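Local coordinates for peptidase M28 (Shewanella amazonensis SB2B, PDB 3IIB) that is a zinc metallopeptidase of family M28, probably acting as a carboxypeptidase or dipeptidase, and is active as a homodimer, at the interface of chains A and B. Residues are numbered along the deposited sequence; one frame, centred on the assembly and turned at random. Chains: chain A/B, Peptidase M28.

Contact 1 and contact 2 are corresponding patches of a two-fold symmetric interface, with partly overlapping sets of residues and their C-alpha centres about 14 Å apart. Each presses the segment around residues 405-410, ending in the 3-10 helix 408-410, against the loop at residues 178-180 and the start of helix 203-213 of the other subunit; the chains exchange roles between the two. Contact 1 adds Pro404 and Asp409 on the first side, whereas contact 2 includes Asp179 of the opposing loop and Met181 from the same chain as its 405-410 segment. Every subunit thus gives and receives the same grip, as expected of a homodimer closed on itself.

Contact 1: the interface of chains A and B. Residues chain A 404-405, 407, 409-410; chain B 178, 180, 204.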
# COMPACT_ATOMS: atom_id res chain seq x y z
N PRO A 404 -0.43 7.51 3.73
CA PRO A 404 -1.36 7.88 2.64
C PRO A 404 -2.46 6.87 2.36
O PRO A 404 -3.36 7.18 1.59
CB PRO A 404 -0.45 8.03 1.41
CG PRO A 404 0.97 8.24 2.01
CD PRO A 404 0.98 7.46 3.27
N ASN A 405 -2.34 5.67 2.93
CA ASN A 405 -3.30 4.63 2.77
C ASN A 405 -4.44 4.69 3.79
O ASN A 405 -5.32 3.85 3.75
CB ASN A 405 -2.59 3.28 2.87
CG ASN A 405 -3.09 2.26 1.89
OD1 ASN A 405 -3.85 2.55 0.96
ND2 ASN A 405 -2.65 1.00 2.09
N THR A 407 -7.51 5.71 4.18
CA THR A 407 -8.57 6.14 3.27
C THR A 407 -9.87 5.41 3.58
O THR A 407 -9.88 4.39 4.27
CB THR A 407 -8.16 5.92 1.77
OG1 THR A 407 -7.87 4.55 1.54
CG2 THR A 407 -6.94 6.76 1.37
N ASP A 409 -11.93 3.48 2.13
CA ASP A 409 -12.05 2.06 1.79
C ASP A 409 -11.41 1.11 2.80
O ASP A 409 -11.58 -0.12 2.68
CB ASP A 409 -11.45 1.83 0.43
CG ASP A 409 -10.02 2.37 0.33
OD1 ASP A 409 -9.87 3.59 0.01
OD2 ASP A 409 -9.10 1.59 0.68
N LYS A 410 -10.66 1.66 3.76
CA LYS A 410 -10.12 0.86 4.85
C LYS A 410 -11.14 0.56 5.96
O LYS A 410 -10.87 -0.29 6.79
CB LYS A 410 -8.87 1.49 5.44
CG LYS A 410 -7.73 1.75 4.39
CD LYS A 410 -7.43 0.54 3.47
CE LYS A 410 -6.27 0.83 2.50
NZ LYS A 410 -6.48 2.10 1.74
N HIS B 178 -6.94 -1.80 -3.30
CA HIS B 178 -7.44 -0.49 -2.87
C HIS B 178 -6.38 0.17 -1.99
O HIS B 178 -6.66 0.76 -0.95
CB HIS B 178 -8.82 -0.58 -2.18
CG HIS B 178 -8.87 -1.48 -0.99
ND1 HIS B 178 -9.04 -1.02 0.30
CD2 HIS B 178 -8.84 -2.83 -0.90
CE1 HIS B 178 -9.05 -2.03 1.13
NE2 HIS B 178 -8.94 -3.15 0.44
N ARG B 180 -3.13 3.01 -1.76
CA ARG B 180 -2.78 4.34 -2.25
C ARG B 180 -1.49 4.22 -3.06
O ARG B 180 -0.46 4.83 -2.73
CB ARG B 180 -2.68 5.31 -1.10
CG ARG B 180 -2.76 6.75 -1.55
CD ARG B 180 -4.20 7.20 -1.59
NE ARG B 180 -4.32 8.56 -2.10
CZ ARG B 180 -4.11 9.66 -1.39
NH1 ARG B 180 -3.75 9.60 -0.11
NH2 ARG B 180 -4.28 10.84 -1.97
N PRO B 204 -8.00 4.37 -4.55
CA PRO B 204 -8.76 5.22 -3.62
C PRO B 204 -8.98 6.64 -4.18
O PRO B 204 -10.02 7.24 -3.98
CB PRO B 204 -7.89 5.22 -2.37
CG PRO B 204 -7.20 3.85 -2.42
CD PRO B 204 -6.86 3.72 -3.88
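A:Asp409 and A:Lys410 of the 3-10 helix 408-410 meet B:His178 at the tightly packed end of this contact. The imidazole edge of B:His178 points ND1 at OD2 of the A:Asp409 carboxylate, 2.6 Å away, in a nearly straight hydrogen bond (167° at the hydrogen). The oxygen lies in the ring plane and is met on its anti side, with ring and carboxylate almost perpendicular. A:Lys410 takes the syn side of the same OD2, its NZ forming a salt bridge from the opposite face. The lysine chain, bent at chi2 (-47°) and chi4 (-52°), passes obliquely by the imidazole, with CD 3.8 Å from CE1 of B:His178, and delivers its ammonium to the carbonyl O of B:His178 at 3.0 Å. NZ also lies within hydrogen-bonding distance of O and OD1 of A:Asn405 and of OG1 of A:Thr407, so its N-H groups are shared among several oxygens. It bridges OD2 of A:Asp409 and O of B:His178, two acceptors 3.0 Å apart that would otherwise probably repel. With a methionine in place of A:Lys410, the A:Asp409 carboxylate would probably lose its positive mate and the B:His178 carbonyl its donor across the interface. A second close point is B:Arg180, which folds round A:Pro404 O and binds an in-plane lone pair of it through NH1 at 3.0 Å. Packing is looser around A:Thr407, whose OG1 is 4.0 Å from CB of B:Pro204 and whose CG2 is 4.1 Å from CD of B:Arg180. The site joins the subunits of a dimer and, because its loop closely follows zinc ligand A:His402, may also steady the metal centre.

Contact 2: the interface of chains A and B. Residues chain A 178-180, 204; chain B 181, 405, 407, 410.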
# COMPACT_ATOMS: atom_id res chain seq x y z
N HIS A 178 3.64 -4.39 5.46
CA HIS A 178 4.82 -4.43 4.58
C HIS A 178 4.46 -3.77 3.25
O HIS A 178 4.80 -4.26 2.17
CB HIS A 178 5.39 -5.85 4.42
CG HIS A 178 4.43 -6.86 3.90
ND1 HIS A 178 4.54 -7.43 2.65
CD2 HIS A 178 3.36 -7.45 4.48
CE1 HIS A 178 3.56 -8.28 2.46
NE2 HIS A 178 2.83 -8.33 3.57
N ASP A 179 3.73 -2.66 3.34
CA ASP A 179 3.47 -1.83 2.16
C ASP A 179 4.50 -0.72 2.02
O ASP A 179 5.16 -0.31 2.99
CB ASP A 179 2.09 -1.23 2.26
CG ASP A 179 1.00 -2.24 2.19
OD1 ASP A 179 1.08 -3.17 1.33
OD2 ASP A 179 0.05 -2.13 3.01
N ARG A 180 4.62 -0.23 0.79
CA ARG A 180 5.54 0.84 0.44
C ARG A 180 4.89 2.17 0.83
O ARG A 180 4.66 3.05 -0.01
CB ARG A 180 5.91 0.77 -1.02
CG ARG A 180 7.17 1.54 -1.34
CD ARG A 180 8.38 0.66 -1.15
NE ARG A 180 9.62 1.39 -1.37
CZ ARG A 180 10.14 1.67 -2.56
NH1 ARG A 180 9.54 1.28 -3.68
NH2 ARG A 180 11.29 2.33 -2.62
N PRO A 204 9.29 -1.96 3.71
CA PRO A 204 10.14 -2.63 2.72
C PRO A 204 11.49 -1.92 2.54
O PRO A 204 12.51 -2.55 2.35
CB PRO A 204 9.29 -2.60 1.45
CG PRO A 204 7.85 -2.63 2.00
CD PRO A 204 7.94 -1.70 3.18
N MSE B 181 -1.58 3.45 -4.15
CA MSE B 181 -0.46 3.13 -5.00
C MSE B 181 -0.94 3.42 -6.44
O MSE B 181 -2.00 2.91 -6.86
CB MSE B 181 -0.10 1.64 -4.89
CG MSE B 181 0.34 1.21 -3.51
SE MSE B 181 2.18 1.60 -3.20
CE MSE B 181 2.41 3.47 -3.13
N ASN B 405 4.92 -0.83 -4.62
CA ASN B 405 4.74 -1.92 -3.71
C ASN B 405 5.20 -3.26 -4.29
O ASN B 405 5.10 -4.27 -3.61
CB ASN B 405 3.27 -2.00 -3.32
CG ASN B 405 3.06 -2.33 -1.87
OD1 ASN B 405 3.98 -2.31 -1.04
ND2 ASN B 405 1.78 -2.63 -1.53
N THR B 407 7.71 -5.35 -4.30
CA THR B 407 8.90 -5.51 -3.48
C THR B 407 9.04 -6.96 -3.04
O THR B 407 8.09 -7.74 -3.10
CB THR B 407 8.89 -4.56 -2.24
OG1 THR B 407 7.74 -4.80 -1.45
CG2 THR B 407 8.90 -3.08 -2.65
N LYS B 410 6.62 -9.24 -1.12
CA LYS B 410 5.41 -9.71 -1.77
C LYS B 410 5.49 -11.16 -2.27
O LYS B 410 4.47 -11.73 -2.60
CB LYS B 410 4.99 -8.79 -2.89
CG LYS B 410 4.77 -7.29 -2.46
CD LYS B 410 3.93 -7.12 -1.18
CE LYS B 410 3.71 -5.64 -0.82
NZ LYS B 410 4.99 -4.89 -0.77
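This is a homodimer interface built mainly from loops, with the 3-10 helix 408-410 and the start of helix 203-213, twofold related to its counterpart, and it joins the subunits of an enzyme that is inactive as a monomer. B:Asn405 carries much of the polar contact. Its side-chain amide lies across the loop segment A:Asp179-A:Arg180 and uses both ends: ND2 donates to the carboxylate OD1 of A:Asp179 at 3.0 Å, while OD1 accepts from the backbone N of A:Arg180 at 2.8 Å. The first bond is almost straight (177° at the hydrogen) and runs in the plane of the amide, but reaches the carboxylate from above its plane. The second comes in over a face of the amide, and NZ of B:Lys410 approaches the same OD1 from the opposite face, so the oxygen is held between a backbone N-H of one subunit and an ammonium of the other. With both ends of the amide engaged, its rotation is probably fixed. That ammonium lies 4.8 Å from OD1 of A:Asp179, a separation at which the opposite charges probably attract, without a direct bond. Alongside, B:Thr407 faces apolar groups more loosely. Its OG1 occupies the crowded position between backbone N and carbonyl carbon (chi1 58°), which turns CG2 towards CD of A:Arg180, 4.1 Å away. The same side chain lies against the ring of A:Pro204 at the start of helix 203-213, CB of the proline being 4.0 Å from OG1 of B:Thr407. At the margin, the selenomethionine B:Met181, bent at chi2 and chi3, brings its terminal methyl CE to 3.9 Å from the carbonyl O of A:Arg180.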